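Local coordinates for SnoaL-like domain-containing protein (Kribbella flavida, PDB 4GB5) that is of unknown function but carries a SnoaL-like domain of the NTF2 clan, whose fold wraps a curved sheet round a pocket, at residues 8-11 / 12-16; 20-23 / 24-28; 35-38 / 39-43; 56-59 / 60-63. All blocks are in the same frame, centred on the assembly; numbering follows the deposited sequence. Where two conformers were deposited one is given.

Contact 1. Residues 8-11 / 12-16; sequences TDRA and EIIEL
Two turns near the start of the long N-terminal helix 6-25 meet here, with T8 and R10 one turn ahead of E12 and I14. Four successive i to i+4 backbone bonds carry the helix, from E12 N to T8 O, I13 N to D9 O, I14 N to R10 O and E15 N to A11 O, each 2.9 Å long. The aliphatic part of R10 lies alongside I14, CG to CD1 at 4.0 Å, while its guanidinium pairs with E7 of the same chain. T8 and E12 also run side by side, though E12 was modelled in two conformers and the touch belongs to one of them. A chi1 of -60° sets CG2 of T8 anti to the backbone N, with OG1 beside that N, where it makes a weak bond to E7 of the second subunit. I13 suits the buried side, its side chain packing on W132, I86 and I93 of the sheet. D9 forms a salt bridge with R127 and accepts a hydrogen bond from W132. In this assembly E15 also bonds the backbone of V84 of the second subunit, beside its salt bridge to R19. A long N-terminal helix laid across a curved sheet is characteristic of the alpha+beta fold of the NTF2 clan.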
loop_
_atom_site.group_PDB
_atom_site.type_symbol
_atom_site.label_atom_id
_atom_site.label_comp_id
_atom_site.label_asym_id
_atom_site.label_seq_id
_atom_site.Cartn_x
_atom_site.Cartn_y
_atom_site.Cartn_z
ATOM N N THR A 8 -14.016 14.512 -7.530
ATOM C CA THR A 8 -13.379 15.229 -6.445
ATOM C C THR A 8 -13.778 14.592 -5.128
ATOM O O THR A 8 -12.947 14.407 -4.257
ATOM C CB THR A 8 -13.729 16.709 -6.444
ATOM O OG1 THR A 8 -13.297 17.294 -7.690
ATOM C CG2 THR A 8 -13.052 17.402 -5.274
ATOM N N ASP A 9 -15.052 14.241 -4.992
ATOM C CA ASP A 9 -15.511 13.564 -3.774
ATOM C C ASP A 9 -14.760 12.264 -3.549
ATOM O O ASP A 9 -14.303 11.983 -2.458
ATOM C CB ASP A 9 -17.013 13.236 -3.860
ATOM C CG ASP A 9 -17.882 14.436 -3.727
ATOM O OD1 ASP A 9 -17.510 15.399 -3.006
ATOM O OD2 ASP A 9 -18.966 14.453 -4.366
ATOM N N ARG A 10 -14.611 11.462 -4.595
ATOM C CA ARG A 10 -13.882 10.197 -4.483
ATOM C C ARG A 10 -12.468 10.429 -4.032
ATOM O O ARG A 10 -11.985 9.735 -3.149
ATOM C CB ARG A 10 -13.854 9.444 -5.827
ATOM C CG ARG A 10 -13.164 8.077 -5.693
ATOM C CD ARG A 10 -12.710 7.482 -6.994
ATOM N NE ARG A 10 -13.745 7.496 -8.006
ATOM C CZ ARG A 10 -14.499 6.460 -8.359
ATOM N NH1 ARG A 10 -14.402 5.294 -7.729
ATOM N NH2 ARG A 10 -15.383 6.609 -9.343
ATOM N N ALA A 11 -11.788 11.368 -4.663
ATOM C CA ALA A 11 -10.386 11.615 -4.309
ATOM C C ALA A 11 -10.268 12.099 -2.840
ATOM O O ALA A 11 -9.354 11.692 -2.126
ATOM C CB ALA A 11 -9.750 12.614 -5.278
ATOM N N GLU A 12 -11.190 12.939 -2.401
ATOM C CA GLU A 12 -11.177 13.445 -1.037
ATOM C C GLU A 12 -11.454 12.325 -0.035
ATOM O O GLU A 12 -10.834 12.279 1.052
ATOM C CB GLU A 12 -12.138 14.628 -0.865
ATOM C CG GLU A 12 -11.632 15.924 -1.513
ATOM C CD GLU A 12 -12.599 17.075 -1.383
ATOM O OE1 GLU A 12 -13.687 16.877 -0.803
ATOM O OE2 GLU A 12 -12.255 18.188 -1.851
ATOM N N ILE A 13 -12.342 11.404 -0.409
ATOM C CA ILE A 13 -12.674 10.253 0.444
ATOM C C ILE A 13 -11.455 9.344 0.535
ATOM O O ILE A 13 -11.103 8.866 1.632
ATOM C CB ILE A 13 -13.909 9.530 -0.074
ATOM C CG1 ILE A 13 -15.136 10.387 0.166
ATOM C CG2 ILE A 13 -14.084 8.131 0.573
ATOM C CD1 ILE A 13 -16.340 9.852 -0.591
ATOM N N ILE A 14 -10.786 9.076 -0.581
ATOM C CA ILE A 14 -9.574 8.253 -0.527
ATOM C C ILE A 14 -8.526 8.946 0.338
ATOM O O ILE A 14 -7.875 8.292 1.171
ATOM C CB ILE A 14 -9.074 7.850 -1.936
ATOM C CG1 ILE A 14 -10.076 6.908 -2.557
ATOM C CG2 ILE A 14 -7.686 7.185 -1.878
ATOM C CD1 ILE A 14 -9.868 6.568 -3.995
ATOM N N GLU A 15 -8.341 10.235 0.166
ATOM C CA GLU A 15 -7.339 10.960 0.960
ATOM C C GLU A 15 -7.642 10.875 2.430
ATOM O O GLU A 15 -6.721 10.875 3.253
ATOM C CB GLU A 15 -7.293 12.410 0.505
ATOM C CG GLU A 15 -6.283 13.248 1.181
ATOM C CD GLU A 15 -6.122 14.596 0.517
ATOM O OE1 GLU A 15 -5.424 14.709 -0.524
ATOM O OE2 GLU A 15 -6.726 15.548 1.049
ATOM N N LEU A 16 -8.910 10.799 2.827
ATOM C CA LEU A 16 -9.226 10.659 4.248
ATOM C C LEU A 16 -8.567 9.474 4.875
ATOM O O LEU A 16 -8.236 9.493 6.073
ATOM C CB LEU A 16 -10.709 10.445 4.514
ATOM C CG LEU A 16 -11.586 11.648 4.580
ATOM C CD1 LEU A 16 -13.016 11.216 4.730
ATOM C CD2 LEU A 16 -11.183 12.478 5.792
#

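Contact 2. Residues 20-23 / 24-28; sequences YADI and ADLKE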
loop_
_atom_site.group_PDB
_atom_site.type_symbol
_atom_site.label_atom_id
_atom_site.label_comp_id
_atom_site.label_asym_id
_atom_site.label_seq_id
_atom_site.Cartn_x
_atom_site.Cartn_y
_atom_site.Cartn_z
ATOM N N TYR A 20 -6.380 9.282 8.098
ATOM C CA TYR A 20 -6.722 8.304 9.124
ATOM C C TYR A 20 -5.487 7.564 9.596
ATOM O O TYR A 20 -5.248 7.385 10.802
ATOM C CB TYR A 20 -7.762 7.303 8.586
ATOM C CG TYR A 20 -8.089 6.157 9.552
ATOM C CD1 TYR A 20 -9.103 6.262 10.444
ATOM C CD2 TYR A 20 -7.343 4.974 9.560
ATOM C CE1 TYR A 20 -9.409 5.259 11.318
ATOM C CE2 TYR A 20 -7.637 3.953 10.420
ATOM C CZ TYR A 20 -8.676 4.096 11.301
ATOM O OH TYR A 20 -8.973 3.078 12.179
ATOM N N ALA A 21 -4.707 7.104 8.652
ATOM C CA ALA A 21 -3.445 6.406 8.977
ATOM C C ALA A 21 -2.476 7.299 9.692
ATOM O O ALA A 21 -1.789 6.863 10.609
ATOM C CB ALA A 21 -2.831 5.802 7.729
ATOM N N ASP A 22 -2.495 8.572 9.345
ATOM C CA ASP A 22 -1.647 9.537 10.028
ATOM C C ASP A 22 -2.014 9.727 11.511
ATOM O O ASP A 22 -1.132 9.932 12.319
ATOM C CB ASP A 22 -1.743 10.912 9.371
ATOM C CG ASP A 22 -1.053 10.986 8.016
ATOM O OD1 ASP A 22 -0.053 10.238 7.823
ATOM O OD2 ASP A 22 -1.460 11.860 7.186
ATOM N N ILE A 23 -3.300 9.663 11.871
ATOM C CA ILE A 23 -3.692 9.777 13.287
ATOM C C ILE A 23 -2.883 8.817 14.116
ATOM O O ILE A 23 -2.236 9.208 15.103
ATOM C CB ILE A 23 -5.208 9.510 13.484
ATOM C CG1 ILE A 23 -6.002 10.691 12.938
ATOM C CG2 ILE A 23 -5.557 9.341 14.960
ATOM C CD1 ILE A 23 -7.482 10.411 12.736
ATOM N N ALA A 24 -2.923 7.544 13.751
ATOM C CA ALA A 24 -2.235 6.549 14.528
ATOM C C ALA A 24 -0.739 6.675 14.386
ATOM O O ALA A 24 -0.012 6.665 15.373
ATOM C CB ALA A 24 -2.671 5.189 14.088
ATOM N N ASP A 25 -0.255 6.791 13.165
ATOM C CA ASP A 25 1.174 6.589 12.917
ATOM C C ASP A 25 2.006 7.823 13.267
ATOM O O ASP A 25 3.201 7.703 13.605
ATOM C CB ASP A 25 1.431 6.150 11.471
ATOM C CG ASP A 25 0.759 4.852 11.109
ATOM O OD1 ASP A 25 0.436 4.047 12.012
ATOM O OD2 ASP A 25 0.516 4.607 9.895
ATOM N N LEU A 26 1.396 9.000 13.239
ATOM C CA LEU A 26 2.034 10.227 13.792
ATOM C C LEU A 26 1.669 10.460 15.255
ATOM O O LEU A 26 2.166 11.403 15.848
ATOM C CB LEU A 26 1.611 11.467 13.004
ATOM C CG LEU A 26 1.973 11.529 11.522
ATOM C CD1 LEU A 26 1.263 12.649 10.793
ATOM C CD2 LEU A 26 3.486 11.609 11.338
ATOM N N LYS A 27 0.819 9.606 15.819
ATOM C CA LYS A 27 0.305 9.707 17.203
ATOM C C LYS A 27 -0.293 11.052 17.550
ATOM O O LYS A 27 -0.006 11.641 18.599
ATOM C CB LYS A 27 1.348 9.299 18.240
ATOM C CG LYS A 27 1.490 7.802 18.390
ATOM C CD LYS A 27 2.303 7.419 19.605
ATOM C CE LYS A 27 2.888 6.032 19.530
ATOM N NZ LYS A 27 3.698 5.729 20.724
ATOM N N GLU A 28 -1.125 11.531 16.647
ATOM C CA GLU A 28 -1.726 12.840 16.742
ATOM C C GLU A 28 -3.208 12.651 16.919
ATOM O O GLU A 28 -3.982 12.524 15.967
ATOM C CB GLU A 28 -1.383 13.680 15.522
ATOM C CG GLU A 28 -1.397 15.164 15.875
ATOM C CD GLU A 28 -2.773 15.721 16.050
ATOM O OE1 GLU A 28 -3.214 15.827 17.210
ATOM O OE2 GLU A 28 -3.380 16.084 15.018
#
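D22 and L26 lie side by side and point the same way, so that CD1 of L26 rests 3.8 Å from CB of D22. The leucine covers the aliphatic root of the aspartate, while OD1 of D22 serves as acceptor for H94 of the second subunit. D25 is turned back over the preceding turn: with chi1 at -61°, CG stands anti to its carbonyl carbon and beside its backbone N, and OD2 comes 4.2 Å from CB of A21. A small methyl suits A21, since the carboxylate lies close by and H77 and I79 of the same chain and H96 of the second subunit lie against it. The carboxylate is gripped by T75 at OD1, and by the backbone N of H77 and the ring of H96 of the second subunit at OD2. Replacing D25 by an alanine is likely to leave the T75 hydroxyl and the H96 imidazole of the second subunit without their acceptor, weakening the join between subunits. I23 leaves the helix on another side: its CG2 covers the carbonyl oxygen O of E28 at 3.7 Å, a buried atom with no hydrogen-bond partner, and its end packs on L32, V36 and L65. D25 N bonds to A21 O at 3.0 Å, and L26 N reaches D22 O at 2.8 Å. K27, with positive phi (52°), breaks the helical path, and E28 N bonds to I23 O at 3.0 Å and K27 N to A24 O at 3.1 Å. Those two bonds back into the last turn make the end of helix 6-25 a Schellman motif.

Contact 3. Residues 35-38 / 39-43; sequences RVHT and DPLTI
Between H37 and L41 the contact is a CH-pi interaction: CD2 of L41 stands over one face of the imidazole, 3.8 Å from the H37 ring centroid and 17° off its normal. The other methyl, CD1, comes 3.6 Å from ND1 of H37. On the opposite face CG1 of V36 lies over the ring centre, so the imidazole is held flat between two branched aliphatic side chains. L41 reaches it because CG is anti to the backbone N, which carries both methyls across toward the histidine. A histidine suits the place because its flat ring also offers ND1 for a bond to the backbone oxygen of L134, and it meets Y61 edge to face. Were H37 an alanine, a gap would probably open between V36 and L41, and the L134 carbonyl would lose this partner. The chain leaves helix 32-36 at H37, runs through the short strand 37-38, turns a corner at D39 and P40, and enters strand 41-44 of the mixed, curved sheet of the SnoaL-like fold; the peptide bond before P40 is cis.

Hydrogen bonding holds that corner. OG1 of T38 donates to O of P40 at 2.8 Å, approaching from 24° out of the carbonyl plane. A chi1 of 58° puts the hydroxyl between the backbone N and the carbonyl carbon, facing across the turn. D39 accepts a further hydrogen bond from the backbone N of L58.

The charged interaction is the salt bridge of D39 with R34.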
loop_
_atom_site.group_PDB
_atom_site.type_symbol
_atom_site.label_atom_id
_atom_site.label_comp_id
_atom_site.label_asym_id
_atom_site.label_seq_id
_atom_site.Cartn_x
_atom_site.Cartn_y
_atom_site.Cartn_z
ATOM N N ARG A 35 -10.463 16.438 11.876
ATOM C CA ARG A 35 -10.373 16.616 10.432
ATOM C C ARG A 35 -10.739 15.365 9.668
ATOM O O ARG A 35 -10.966 15.395 8.451
ATOM C CB ARG A 35 -8.944 17.001 10.074
ATOM C CG ARG A 35 -8.569 18.295 10.789
ATOM C CD ARG A 35 -7.242 18.846 10.335
ATOM N NE ARG A 35 -6.891 19.998 11.168
ATOM C CZ ARG A 35 -7.282 21.252 10.955
ATOM N NH1 ARG A 35 -8.026 21.562 9.903
ATOM N NH2 ARG A 35 -6.905 22.209 11.800
ATOM N N VAL A 36 -10.733 14.223 10.351
ATOM C CA VAL A 36 -10.991 12.921 9.708
ATOM C C VAL A 36 -12.346 12.287 9.979
ATOM O O VAL A 36 -12.905 11.622 9.119
ATOM C CB VAL A 36 -9.893 11.919 10.126
ATOM C CG1 VAL A 36 -10.095 10.523 9.624
ATOM C CG2 VAL A 36 -8.536 12.440 9.653
ATOM N N HIS A 37 -12.837 12.480 11.196
ATOM C CA HIS A 37 -14.031 11.785 11.704
ATOM C C HIS A 37 -15.171 12.721 12.067
ATOM O O HIS A 37 -14.978 13.909 12.392
ATOM C CB HIS A 37 -13.618 11.016 12.975
ATOM C CG HIS A 37 -12.667 9.882 12.706
ATOM N ND1 HIS A 37 -13.034 8.792 11.946
ATOM C CD2 HIS A 37 -11.398 9.651 13.111
ATOM C CE1 HIS A 37 -12.009 7.964 11.849
ATOM N NE2 HIS A 37 -11.009 8.446 12.562
ATOM N N THR A 38 -16.369 12.166 12.008
ATOM C CA THR A 38 -17.494 12.824 12.645
ATOM C C THR A 38 -17.461 12.703 14.183
ATOM O O THR A 38 -16.706 11.916 14.764
ATOM C CB THR A 38 -18.822 12.207 12.158
ATOM O OG1 THR A 38 -18.818 10.819 12.437
ATOM C CG2 THR A 38 -19.038 12.376 10.651
ATOM N N ASP A 39 -18.292 13.512 14.845
ATOM C CA ASP A 39 -18.471 13.460 16.296
ATOM C C ASP A 39 -19.969 13.438 16.515
ATOM O O ASP A 39 -20.617 14.454 16.303
ATOM C CB ASP A 39 -17.876 14.698 16.963
ATOM C CG ASP A 39 -17.806 14.582 18.472
ATOM O OD1 ASP A 39 -18.266 13.550 19.018
ATOM O OD2 ASP A 39 -17.345 15.559 19.121
ATOM N N PRO A 40 -20.521 12.304 16.970
ATOM C CA PRO A 40 -19.822 11.083 17.353
ATOM C C PRO A 40 -19.396 10.227 16.178
ATOM O O PRO A 40 -19.700 10.539 15.039
ATOM C CB PRO A 40 -20.853 10.369 18.232
ATOM C CG PRO A 40 -22.180 10.800 17.662
ATOM C CD PRO A 40 -21.971 12.223 17.234
ATOM N N LEU A 41 -18.727 9.128 16.508
ATOM C CA LEU A 41 -18.160 8.191 15.548
ATOM C C LEU A 41 -18.625 6.783 15.921
ATOM O O LEU A 41 -18.610 6.402 17.103
ATOM C CB LEU A 41 -16.619 8.245 15.655
ATOM C CG LEU A 41 -15.760 7.271 14.850
ATOM C CD1 LEU A 41 -16.060 7.486 13.386
ATOM C CD2 LEU A 41 -14.309 7.436 15.073
ATOM N N THR A 42 -19.026 5.978 14.935
ATOM C CA THR A 42 -19.289 4.585 15.183
ATOM C C THR A 42 -18.046 3.748 14.907
ATOM O O THR A 42 -17.398 3.937 13.885
ATOM C CB THR A 42 -20.448 4.104 14.318
ATOM O OG1 THR A 42 -21.624 4.819 14.715
ATOM C CG2 THR A 42 -20.697 2.636 14.534
ATOM N N ILE A 43 -17.694 2.870 15.845
ATOM C CA ILE A 43 -16.523 2.030 15.715
ATOM C C ILE A 43 -16.841 0.563 15.948
ATOM O O ILE A 43 -17.645 0.230 16.785
ATOM C CB ILE A 43 -15.417 2.454 16.689
ATOM C CG1 ILE A 43 -15.953 2.496 18.094
ATOM C CG2 ILE A 43 -14.882 3.823 16.323
ATOM C CD1 ILE A 43 -14.868 2.700 19.152
#

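Contact 4. Residues 56-59 / 60-63; sequences VPLS and DYGA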
loop_
_atom_site.group_PDB
_atom_site.type_symbol
_atom_site.label_atom_id
_atom_site.label_comp_id
_atom_site.label_asym_id
_atom_site.label_seq_id
_atom_site.Cartn_x
_atom_site.Cartn_y
_atom_site.Cartn_z
ATOM N N VAL A 56 -19.511 6.495 19.841
ATOM C CA VAL A 56 -18.844 7.162 20.946
ATOM C C VAL A 56 -18.509 8.612 20.612
ATOM O O VAL A 56 -18.295 8.951 19.456
ATOM C CB VAL A 56 -17.545 6.444 21.372
ATOM C CG1 VAL A 56 -17.864 5.001 21.801
ATOM C CG2 VAL A 56 -16.495 6.492 20.270
ATOM N N PRO A 57 -18.476 9.483 21.630
ATOM C CA PRO A 57 -17.960 10.814 21.362
ATOM C C PRO A 57 -16.560 10.763 20.801
ATOM O O PRO A 57 -15.729 9.937 21.202
ATOM C CB PRO A 57 -17.900 11.444 22.750
ATOM C CG PRO A 57 -18.981 10.746 23.513
ATOM C CD PRO A 57 -18.838 9.319 23.044
ATOM N N LEU A 58 -16.273 11.697 19.915
ATOM C CA LEU A 58 -14.965 11.702 19.279
ATOM C C LEU A 58 -13.839 11.916 20.295
ATOM O O LEU A 58 -12.790 11.290 20.159
ATOM C CB LEU A 58 -14.928 12.721 18.144
ATOM C CG LEU A 58 -13.671 12.710 17.307
ATOM C CD1 LEU A 58 -13.445 11.316 16.696
ATOM C CD2 LEU A 58 -13.806 13.786 16.248
ATOM N N SER A 59 -14.055 12.730 21.344
ATOM C CA SER A 59 -12.976 12.962 22.290
ATOM C C SER A 59 -12.670 11.682 23.093
ATOM O O SER A 59 -11.531 11.442 23.473
ATOM C CB SER A 59 -13.282 14.143 23.187
ATOM O OG SER A 59 -14.373 13.848 24.002
ATOM N N ASP A 60 -13.687 10.864 23.354
ATOM C CA ASP A 60 -13.468 9.573 24.000
ATOM C C ASP A 60 -12.621 8.670 23.093
ATOM O O ASP A 60 -11.724 7.959 23.574
ATOM C CB ASP A 60 -14.790 8.853 24.298
ATOM C CG ASP A 60 -15.547 9.452 25.483
ATOM O OD1 ASP A 60 -14.968 10.260 26.234
ATOM O OD2 ASP A 60 -16.726 9.053 25.687
ATOM N N TYR A 61 -12.978 8.623 21.815
ATOM C CA TYR A 61 -12.262 7.785 20.856
ATOM C C TYR A 61 -10.811 8.238 20.815
ATOM O O TYR A 61 -9.895 7.426 20.869
ATOM C CB TYR A 61 -12.921 7.918 19.468
ATOM C CG TYR A 61 -12.171 7.302 18.330
ATOM C CD1 TYR A 61 -11.498 8.101 17.426
ATOM C CD2 TYR A 61 -12.134 5.925 18.170
ATOM C CE1 TYR A 61 -10.802 7.521 16.361
ATOM C CE2 TYR A 61 -11.454 5.346 17.125
ATOM C CZ TYR A 61 -10.817 6.145 16.234
ATOM O OH TYR A 61 -10.133 5.539 15.206
ATOM N N GLY A 62 -10.580 9.531 20.699
ATOM C CA GLY A 62 -9.210 10.033 20.673
ATOM C C GLY A 62 -8.420 9.677 21.922
ATOM O O GLY A 62 -7.264 9.281 21.814
ATOM N N ALA A 63 -9.027 9.805 23.102
ATOM C CA ALA A 63 -8.359 9.511 24.357
ATOM C C ALA A 63 -8.031 8.027 24.433
ATOM O O ALA A 63 -6.964 7.634 24.919
ATOM C CB ALA A 63 -9.260 9.942 25.554
HETATM O O HOH W 1 -13.066 12.656 26.462
#
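L58 and Y61 meet obliquely across the first turn of helix 58-69, CD1 of the leucine 3.8 Å from CD1 of the tyrosine. From the strand before the helix V56 crosses the tyrosine's root at about a right angle, its CG2 3.9 Å from CB of Y61. On the outer side OD2 of D60 comes up beside the P57 ring, the two side chains crossing at a slant, with OD2 3.4 Å from CD of P57. The polar ends of S59 and D60 are joined through a water, 3.0 Å from OG of S59 and 3.1 Å from OD1 of D60, to which it donates.

The backbone sets these groups in place. P57, at the N-cap position, needs no N-H for the helix yet supplies its carbonyl: Y61 N bonds to P57 O at 3.1 Å. G62 N follows to L58 O at 2.9 Å, and A63 N to S59 O at 3.0 Å. Y61 extends inward because its CG is anti to the backbone N (chi1 170°).

Further out, V56 pairs with L41 of the adjoining strand. The Y61 ring packs on L41 and I43, while L58 and S59 touch R34, so the helix start meets strand 41-44 through its tyrosine and helix 32-36 through the other two residues.

How the contacts relate
Contacts 1 and 2 share helix 6-25 and both touch the second subunit, but contact 1 is partly buried near its start whereas contact 2 is buried, at the helix's C-terminal end. Contacts 3 and 4 touch no other subunit and each mixes buried aromatic or aliphatic groups with exposed polar ones; their centres are about 8 Å apart, and neighbouring strands join them. Contact 2 meets both: Y20 packs against H37 of contact 3, CD1 of Y20 to NE2 of H37 at 3.6 Å, and packs by CE1 on the hydroxyl of Y61 of contact 4. Chemically, regular helix bonds dominate contact 1, a helix end contact 2, a ring face contact 3 and a helix start contact 4.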